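UBX domain-containing protein 7 (Homo sapiens, PDB 5X3P) acts as a ubiquitin-binding adapter that links a subset of neddylated cullin-RING ligases to the segregase VCP/p97, which its C-terminal UBX domain binds. Local coordinates at residues A[10-15]-A[74-79]. The protein carries 1 engineered substitution. Numbering follows the deposited sequence.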
HETATM    1  N   MSE A  10      -1.157  -7.371  -3.419  1.00 12.99           N
HETATM    2  CA  MSE A  10      -0.177  -7.510  -4.488  1.00 16.53           C
HETATM    3  C   MSE A  10       0.534  -6.160  -4.663  1.00 17.81           C
HETATM    4  O   MSE A  10      -0.113  -5.145  -4.936  1.00 18.75           O
HETATM    5  CB  MSE A  10      -0.850  -7.905  -5.806  1.00 12.05           C
HETATM    6  CG  MSE A  10       0.059  -7.677  -7.046  1.00 19.99           C
HETATM    7 SE   MSE A  10       1.574  -8.928  -7.070  0.74 23.69          SE
HETATM    8  CE  MSE A  10       0.535 -10.449  -7.634  1.00 12.15           C
ATOM      9  N   LEU A  11       1.858  -6.149  -4.499  1.00 12.06           N
ATOM     10  CA  LEU A  11       2.640  -4.931  -4.695  1.00 12.35           C
ATOM     11  C   LEU A  11       3.323  -4.976  -6.061  1.00 13.69           C
ATOM     12  O   LEU A  11       3.980  -5.957  -6.417  1.00 15.35           O
ATOM     13  CB  LEU A  11       3.679  -4.769  -3.589  1.00 18.31           C
ATOM     14  CG  LEU A  11       3.150  -4.912  -2.168  1.00 18.29           C
ATOM     15  CD1 LEU A  11       4.307  -4.759  -1.187  1.00 20.07           C
ATOM     16  CD2 LEU A  11       2.063  -3.872  -1.893  1.00 23.98           C
ATOM     17  N   ARG A  12       3.132  -3.923  -6.848  1.00 17.75           N
ATOM     18  CA  ARG A  12       3.675  -3.876  -8.201  1.00 17.48           C
ATOM     19  C   ARG A  12       4.698  -2.744  -8.249  1.00 20.68           C
ATOM     20  O   ARG A  12       4.322  -1.570  -8.254  1.00 17.41           O
ATOM     21  CB  ARG A  12       2.552  -3.625  -9.202  1.00 15.26           C
ATOM     22  CG  ARG A  12       1.452  -4.683  -9.204  1.00 19.91           C
ATOM     23  CD  ARG A  12       1.846  -5.890 -10.045  1.00 27.87           C
ATOM     24  NE  ARG A  12       2.162  -5.487 -11.411  1.00 37.93           N
ATOM     25  CZ  ARG A  12       1.251  -5.278 -12.357  1.00 42.93           C
ATOM     26  NH1 ARG A  12      -0.040  -5.437 -12.087  1.00 41.82           N
ATOM     27  NH2 ARG A  12       1.630  -4.907 -13.575  1.00 47.60           N
ATOM     28  N   TYR A  13       5.983  -3.099  -8.233  1.00 20.10           N
ATOM     29  CA  TYR A  13       7.062  -2.101  -8.215  1.00 19.46           C
ATOM     30  C   TYR A  13       7.367  -1.634  -9.628  1.00 19.28           C
ATOM     31  O   TYR A  13       7.145  -2.381 -10.587  1.00 26.01           O
ATOM     32  CB  TYR A  13       8.302  -2.677  -7.523  1.00 24.11           C
ATOM     33  CG  TYR A  13       8.092  -3.033  -6.056  1.00 21.01           C
ATOM     34  CD1 TYR A  13       8.154  -2.059  -5.063  1.00 22.77           C
ATOM     35  CD2 TYR A  13       7.854  -4.346  -5.663  1.00 19.77           C
ATOM     36  CE1 TYR A  13       7.976  -2.390  -3.711  1.00 21.86           C
ATOM     37  CE2 TYR A  13       7.676  -4.686  -4.325  1.00 20.65           C
ATOM     38  CZ  TYR A  13       7.736  -3.706  -3.358  1.00 23.10           C
ATOM     39  OH  TYR A  13       7.552  -4.056  -2.037  1.00 24.66           O
ATOM     40  N   PRO A  14       7.869  -0.390  -9.791  1.00 26.65           N
ATOM     41  CA  PRO A  14       7.862   0.109 -11.169  1.00 25.54           C
ATOM     42  C   PRO A  14       8.953  -0.510 -12.053  1.00 29.55           C
ATOM     43  O   PRO A  14       8.933  -0.277 -13.261  1.00 32.54           O
ATOM     44  CB  PRO A  14       8.096   1.612 -10.995  1.00 22.17           C
ATOM     45  CG  PRO A  14       8.978   1.698  -9.791  1.00 24.62           C
ATOM     46  CD  PRO A  14       8.527   0.556  -8.867  1.00 23.46           C
ATOM     47  N   ASP A  15       9.881  -1.271 -11.473  1.00 30.40           N
ATOM     48  CA  ASP A  15      10.867  -1.992 -12.279  1.00 30.14           C
ATOM     49  C   ASP A  15      10.279  -3.305 -12.829  1.00 30.85           C
ATOM     50  O   ASP A  15      10.895  -3.973 -13.673  1.00 29.31           O
ATOM     51  CB  ASP A  15      12.161  -2.242 -11.490  1.00 34.54           C
ATOM     52  CG  ASP A  15      11.931  -3.011 -10.193  1.00 39.48           C
ATOM     53  OD1 ASP A  15      10.762  -3.230  -9.815  1.00 38.76           O
ATOM     54  OD2 ASP A  15      12.932  -3.396  -9.547  1.00 42.51           O
ATOM     55  N   GLN A  74      -8.737  -7.871  -0.884  1.00 14.06           N
ATOM     56  CA  GLN A  74      -7.579  -8.052  -1.739  1.00 14.52           C
ATOM     57  C   GLN A  74      -7.361  -6.778  -2.532  1.00 17.26           C
ATOM     58  O   GLN A  74      -8.329  -6.197  -3.037  1.00 12.28           O
ATOM     59  CB  GLN A  74      -7.837  -9.230  -2.678  1.00 11.64           C
ATOM     60  CG  GLN A  74      -8.184 -10.529  -1.933  1.00 11.39           C
ATOM     61  CD  GLN A  74      -8.312 -11.696  -2.880  1.00 17.08           C
ATOM     62  OE1 GLN A  74      -8.748 -11.533  -4.031  1.00 14.85           O
ATOM     63  NE2 GLN A  74      -7.891 -12.873  -2.428  1.00 13.43           N
ATOM     64  N   GLU A  75      -6.102  -6.346  -2.632  1.00 12.28           N
ATOM     65  CA  GLU A  75      -5.760  -5.118  -3.345  1.00 12.54           C
ATOM     66  C   GLU A  75      -4.507  -5.294  -4.150  1.00 14.22           C
ATOM     67  O   GLU A  75      -3.602  -6.039  -3.755  1.00 14.89           O
ATOM     68  CB  GLU A  75      -5.518  -3.975  -2.353  1.00 12.33           C
ATOM     69  CG  GLU A  75      -6.723  -3.599  -1.536  1.00 15.16           C
ATOM     70  CD  GLU A  75      -7.666  -2.692  -2.312  1.00 22.79           C
ATOM     71  OE1 GLU A  75      -7.306  -2.271  -3.435  1.00 21.85           O
ATOM     72  OE2 GLU A  75      -8.764  -2.355  -1.803  1.00 14.18           O
ATOM     73  N   THR A  76      -4.442  -4.583  -5.272  1.00 12.82           N
ATOM     74  CA  THR A  76      -3.210  -4.471  -6.029  1.00 12.86           C
ATOM     75  C   THR A  76      -2.692  -3.043  -5.831  1.00 15.54           C
ATOM     76  O   THR A  76      -3.417  -2.067  -6.093  1.00 14.50           O
ATOM     77  CB  THR A  76      -3.453  -4.736  -7.520  1.00 15.12           C
ATOM     78  OG1 THR A  76      -3.834  -6.105  -7.713  1.00 19.70           O
ATOM     79  CG2 THR A  76      -2.191  -4.454  -8.324  1.00 16.11           C
ATOM     80  N   VAL A  77      -1.457  -2.915  -5.341  1.00 12.96           N
ATOM     81  CA  VAL A  77      -0.911  -1.604  -5.009  1.00 13.19           C
ATOM     82  C   VAL A  77       0.258  -1.308  -5.941  1.00 14.09           C
ATOM     83  O   VAL A  77       1.255  -2.045  -5.946  1.00 13.76           O
ATOM     84  CB  VAL A  77      -0.414  -1.538  -3.551  1.00 12.83           C
ATOM     85  CG1 VAL A  77       0.098  -0.125  -3.230  1.00 15.38           C
ATOM     86  CG2 VAL A  77      -1.528  -1.913  -2.570  1.00 12.56           C
ATOM     87  N   PHE A  78       0.133  -0.237  -6.723  1.00 14.34           N
ATOM     88  CA  PHE A  78       1.233   0.222  -7.567  1.00 15.75           C
ATOM     89  C   PHE A  78       2.127   1.189  -6.812  1.00 22.42           C
ATOM     90  O   PHE A  78       1.651   2.150  -6.216  1.00 18.35           O
ATOM     91  CB  PHE A  78       0.684   0.893  -8.816  1.00 17.76           C
ATOM     92  CG  PHE A  78      -0.079  -0.038  -9.691  1.00 22.89           C
ATOM     93  CD1 PHE A  78       0.593  -0.857 -10.590  1.00 22.39           C
ATOM     94  CD2 PHE A  78      -1.464  -0.134  -9.601  1.00 26.16           C
ATOM     95  CE1 PHE A  78      -0.105  -1.748 -11.399  1.00 24.68           C
ATOM     96  CE2 PHE A  78      -2.170  -1.029 -10.409  1.00 26.73           C
ATOM     97  CZ  PHE A  78      -1.492  -1.832 -11.304  1.00 24.19           C
ATOM     98  N   VAL A  79       3.426   0.930  -6.840  1.00 21.22           N
ATOM     99  CA  VAL A  79       4.393   1.867  -6.297  1.00 22.10           C
ATOM    100  C   VAL A  79       4.815   2.794  -7.440  1.00 22.13           C
ATOM    101  O   VAL A  79       5.390   2.342  -8.430  1.00 23.56           O
ATOM    102  CB  VAL A  79       5.605   1.122  -5.694  1.00 17.89           C
ATOM    103  CG1 VAL A  79       6.588   2.092  -5.067  1.00 17.13           C
ATOM    104  CG2 VAL A  79       5.134   0.116  -4.665  1.00 15.26           C
TER
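In both Arg12 and Phe78 CG stands anti to the carbonyl carbon (chi1 -60° and -64°), and the two side chains run side by side. Arg12 is bent at chi2 and chi3; CB, CG and the guanidinium each meet the Phe78 ring. CB touches Phe78 CD1 at 3.7 Å, and NH1 lies 3.8 Å from Phe78 CE1. That CE1 sits over one face of the guanidinium, offset toward its rim, with the two planes 61° apart. Thr76 CG2 meets Arg12 CG at 3.8 Å. Arginine suits this partly exposed face because CB and CG give apolar contact to CD1 and CE1 while the flat guanidinium still lays a face on CE1; an alanine here would take away CG and the guanidinium, and would probably leave Phe78 CE1 and Thr76 CG2 without these partners. The backbones of strands 6-12 and 74-81 pair in parallel, as the central strands of the ubiquitin-like beta-grasp fold of the UBX domain. Arg12 N donates to Val77 O at 2.8 Å, and Arg12 O accepts from Val79 N at 3.0 Å, so Arg12 grips both neighbours of Phe78. The opposite face is apolar: Leu11 CD2 packs on Val77 CB at 3.8 Å, branched residues that fill the core, Leu11 against Leu32 and His35 of helix 29-38, Val77 against Leu48. Just past the end of strand 6-12, Tyr13 CD1 meets Val79 CG2 at 3.7 Å; tyrosine suits this buried place because its hydroxyl is hydrogen-bonded to Glu19.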